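Local coordinates for gamma-glutamyltranspeptidase (Ggt) (Helicobacter pylori 26695, PDB 5BPK), which catalyses the cleavage of gamma-glutamyl compounds such as glutathione and the transfer of the gamma-glutamyl group to water or acceptor amino acids, at the interface of chains A and B. Coordinates in Å, arbitrary orientation; residue numbers count along the deposited sequence, not the author numbering. Chains: chain A, Gamma-glutamyltranspeptidase (Ggt); chain B, Gamma-glutamyltranspeptidase (Ggt).

Contact 1: the interface of chains A and B. Residues chain A 192, 195-196; chain B 30-32.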
loop_
_atom_site.group_PDB
_atom_site.type_symbol
_atom_site.label_atom_id
_atom_site.label_comp_id
_atom_site.label_asym_id
_atom_site.label_seq_id
_atom_site.Cartn_x
_atom_site.Cartn_y
_atom_site.Cartn_z
ATOM N N SER A 192 14.140 -22.605 4.218
ATOM C CA SER A 192 14.121 -21.939 2.918
ATOM C C SER A 192 14.785 -20.556 2.963
ATOM O O SER A 192 15.686 -20.277 2.173
ATOM C CB SER A 192 12.686 -21.820 2.427
ATOM O OG SER A 192 11.926 -21.080 3.365
ATOM N N LYS A 195 18.568 -20.263 3.293
ATOM C CA LYS A 195 19.290 -20.407 2.028
ATOM C C LYS A 195 19.452 -19.072 1.312
ATOM O O LYS A 195 20.525 -18.762 0.785
ATOM C CB LYS A 195 18.570 -21.384 1.088
ATOM C CG LYS A 195 18.465 -22.806 1.615
ATOM C CD LYS A 195 17.812 -23.741 0.596
ATOM C CE LYS A 195 17.605 -25.145 1.159
ATOM N NZ LYS A 195 16.902 -26.057 0.203
ATOM N N TYR A 196 18.382 -18.286 1.300
ATOM C CA TYR A 196 18.299 -17.107 0.436
ATOM C C TYR A 196 18.779 -15.807 1.070
ATOM O O TYR A 196 19.198 -14.897 0.355
ATOM C CB TYR A 196 16.864 -16.904 -0.034
ATOM C CG TYR A 196 16.292 -18.049 -0.835
ATOM C CD1 TYR A 196 16.990 -18.587 -1.919
ATOM C CD2 TYR A 196 15.026 -18.568 -0.535
ATOM C CE1 TYR A 196 16.458 -19.622 -2.668
ATOM C CE2 TYR A 196 14.487 -19.605 -1.272
ATOM C CZ TYR A 196 15.210 -20.116 -2.354
ATOM O OH TYR A 196 14.677 -21.119 -3.095
ATOM N N ILE B 30 9.494 -19.711 -0.286
ATOM C CA ILE B 30 9.173 -20.977 -0.948
ATOM C C ILE B 30 10.464 -21.622 -1.470
ATOM O O ILE B 30 11.123 -21.104 -2.374
ATOM C CB ILE B 30 8.119 -20.806 -2.061
ATOM C CG1 ILE B 30 6.772 -20.382 -1.453
ATOM C CG2 ILE B 30 7.955 -22.111 -2.874
ATOM C CD1 ILE B 30 6.126 -21.401 -0.530
ATOM N N ASP B 31 10.840 -22.741 -0.847
ATOM C CA ASP B 31 12.093 -23.422 -1.183
ATOM C C ASP B 31 12.088 -23.851 -2.645
ATOM O O ASP B 31 11.162 -24.526 -3.114
ATOM C CB ASP B 31 12.332 -24.619 -0.256
ATOM C CG ASP B 31 13.812 -24.986 -0.125
ATOM O OD1 ASP B 31 14.645 -24.457 -0.872
ATOM O OD2 ASP B 31 14.137 -25.810 0.747
ATOM N N GLY B 32 13.119 -23.433 -3.369
ATOM C CA GLY B 32 13.233 -23.711 -4.785
ATOM C C GLY B 32 12.764 -22.584 -5.687
ATOM O O GLY B 32 13.138 -22.550 -6.864
#
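The short helix 191-196 of chain A meets a loop of chain B, residues 30-32, through A:Lys195 and A:Tyr196 in its last turn, with A:Ser192 one turn earlier. A:Lys195 and B:Asp31 carry the charged part of the contact. The lysine chain is extended beyond CG, so that its ammonium nitrogen arrives at the tip of the aspartate while the two side chains cross at about a right angle. A salt bridge and hydrogen bond join A:Lys195 NZ to B:Asp31 OD2 at 2.8 Å, on the syn lone pair of that oxygen, the side facing its neighbour. From this position NZ also lies 3.0 Å from B:Asp31 OD1, a weak second bond, which leaves the amino group near both carboxylate oxygens but nearer OD2. The aspartate CG lies roughly anti to its backbone N (chi1 -155°), which turns the acid towards the lysine.

Just after B:Asp31 the backbone is held as well. B:Gly32 N donates to the phenol oxygen A:Tyr196 OH at 2.8 Å, with a bent angle of 138° at the hydrogen. The phenol acts as acceptor here. The ring edge at A:Tyr196 CE2 comes within 3.8 Å of the carbonyl oxygen B:Ile30 O. A:Ser192 adds a light apolar touch: its CB rests 3.9 Å from B:Asp31 CB, while its hydroxyl OG is turned away from the aspartate. The side chain of B:Asp31 and the backbone N-H of the next residue, B:Gly32, are thus both held by one helix, an arrangement that pins this loop of the small subunit against the large one and is likely to steady their association.

Contact 2: the interface of chains A and B. Residues chain A 83-85, 103-104, 135; chain B 19-20, 38, 40.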
loop_
_atom_site.group_PDB
_atom_site.type_symbol
_atom_site.label_atom_id
_atom_site.label_comp_id
_atom_site.label_asym_id
_atom_site.label_seq_id
_atom_site.Cartn_x
_atom_site.Cartn_y
_atom_site.Cartn_z
ATOM N N GLY A 83 5.451 -12.782 -4.032
ATOM C CA GLY A 83 4.721 -13.616 -3.061
ATOM C C GLY A 83 3.596 -12.955 -2.290
ATOM O O GLY A 83 3.070 -13.549 -1.340
ATOM N N GLY A 84 3.218 -11.743 -2.695
ATOM C CA GLY A 84 2.174 -10.968 -2.017
ATOM C C GLY A 84 1.072 -10.529 -2.972
ATOM O O GLY A 84 0.635 -11.290 -3.823
ATOM N N GLY A 85 0.633 -9.283 -2.841
ATOM C CA GLY A 85 -0.482 -8.775 -3.632
ATOM C C GLY A 85 -0.642 -7.286 -3.426
ATOM O O GLY A 85 0.155 -6.637 -2.719
ATOM N N ARG A 103 -5.293 -8.419 -4.656
ATOM C CA ARG A 103 -5.123 -8.733 -3.240
ATOM C C ARG A 103 -5.100 -10.242 -3.020
ATOM O O ARG A 103 -5.811 -10.994 -3.690
ATOM C CB ARG A 103 -6.273 -8.107 -2.457
ATOM C CG ARG A 103 -6.253 -8.293 -0.948
ATOM C CD ARG A 103 -5.107 -7.562 -0.270
ATOM N NE ARG A 103 -5.387 -7.354 1.153
ATOM C CZ ARG A 103 -4.555 -6.779 2.017
ATOM N NH1 ARG A 103 -3.355 -6.382 1.645
ATOM N NH2 ARG A 103 -4.918 -6.614 3.280
ATOM N N GLU A 104 -4.315 -10.697 -2.043
ATOM C CA GLU A 104 -4.295 -12.119 -1.711
ATOM C C GLU A 104 -5.658 -12.595 -1.226
ATOM O O GLU A 104 -6.445 -11.820 -0.667
ATOM C CB GLU A 104 -3.251 -12.455 -0.656
ATOM C CG GLU A 104 -1.825 -12.055 -1.010
ATOM C CD GLU A 104 -1.433 -10.718 -0.407
ATOM O OE1 GLU A 104 -2.193 -9.731 -0.589
ATOM O OE2 GLU A 104 -0.360 -10.670 0.236
ATOM N N GLY A 135 -1.682 -15.521 2.569
ATOM C CA GLY A 135 -2.768 -15.624 1.604
ATOM C C GLY A 135 -2.239 -16.042 0.240
ATOM O O GLY A 135 -1.031 -16.008 -0.013
ATOM N N THR B 19 2.595 -5.363 -1.768
ATOM C CA THR B 19 3.124 -5.718 -0.458
ATOM C C THR B 19 3.138 -7.204 -0.166
ATOM O O THR B 19 2.379 -7.968 -0.756
ATOM C CB THR B 19 2.262 -5.023 0.641
ATOM O OG1 THR B 19 2.930 -5.065 1.910
ATOM C CG2 THR B 19 0.877 -5.662 0.740
ATOM N N ILE B 20 4.000 -7.577 0.777
ATOM C CA ILE B 20 3.927 -8.858 1.466
ATOM C C ILE B 20 3.538 -8.676 2.954
ATOM O O ILE B 20 3.626 -9.603 3.743
ATOM C CB ILE B 20 5.230 -9.682 1.280
ATOM C CG1 ILE B 20 6.498 -8.844 1.529
ATOM C CG2 ILE B 20 5.240 -10.325 -0.106
ATOM C CD1 ILE B 20 7.790 -9.682 1.468
ATOM N N ASN B 38 3.941 -13.668 1.791
ATOM C CA ASN B 38 3.258 -12.628 2.548
ATOM C C ASN B 38 2.805 -13.125 3.910
ATOM O O ASN B 38 2.656 -14.332 4.120
ATOM C CB ASN B 38 2.049 -12.118 1.763
ATOM C CG ASN B 38 0.959 -13.164 1.629
ATOM O OD1 ASN B 38 0.113 -13.303 2.519
ATOM N ND2 ASN B 38 0.987 -13.930 0.531
ATOM N N GLU B 40 -0.142 -11.640 4.869
ATOM C CA GLU B 40 -1.355 -10.847 4.691
ATOM C C GLU B 40 -2.540 -11.369 5.506
ATOM O O GLU B 40 -3.522 -10.646 5.693
ATOM C CB GLU B 40 -1.751 -10.753 3.209
ATOM C CG GLU B 40 -2.125 -9.355 2.745
ATOM C CD GLU B 40 -0.904 -8.449 2.627
ATOM O OE1 GLU B 40 0.038 -8.787 1.853
ATOM O OE2 GLU B 40 -0.884 -7.411 3.311
#
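B:Asn38 fits its side-chain amide between A:Gly83 and A:Gly135 beside the active site of this N-terminal nucleophile (Ntn) hydrolase, where the two chains of gamma-glutamyltranspeptidase adjoin and B:Thr19 and B:Glu40 line the inhibitor pocket. Polar bonds to backbone dominate. The amide nitrogen B:Asn38 ND2 donates almost straight to A:Gly83 O (2.8 Å, 176° at the hydrogen) and also to A:Gly135 O at 2.9 Å, with both acceptors in the plane of the amide. On the amide's oxygen side, B:Asn38 OD1 accepts from A:Gly135 N at 2.9 Å and from B:Glu40 N, using a lone pair for each. These bonds fix the rotation of the amide and tie the start of the 3-10 helix 40-43 to it. A:Gly83 O takes a second, longer bond from B:Asn38 N, which approaches from above the carbonyl plane.

An antiparallel bridge pairs A:Gly85 with B:Thr19: A:Gly85 N donates to B:Thr19 O at 3.0 Å, and B:Thr19 N returns a bond to A:Gly85 O at 2.9 Å.

Among the charged groups, A:Arg103 NH1 makes a salt bridge to B:Glu40 OE2 at 3.2 Å, although its N-H points away. B:Glu40 CG lies over the rim of one guanidinium face. A:Glu104 bends at chi2 (97°) to cross B:Glu40 at about a right angle; the carboxylate oxygens A:Glu104 OE2 and B:Glu40 OE1 lie 2.5 Å apart, an unusually close approach whose nature is doubtful.

About 18 Å separates the C-alpha centres of contact 1 and contact 2, which share no residues but join the same pair of chains, the large and small subunits produced by self-cleavage of one precursor in this family. Contact 1 lies peripherally, between a helix and a loop, whereas contact 2 sits centrally, where strand 85-91 of chain A pairs with the end of strand 13-19 of chain B, whose B:Thr19 lines the inhibitor pocket. In chain B, both involve the stretch that follows strand 13-19. Anchoring it at two places may help keep the pocket-lining segments in position, although the structure alone does not show this.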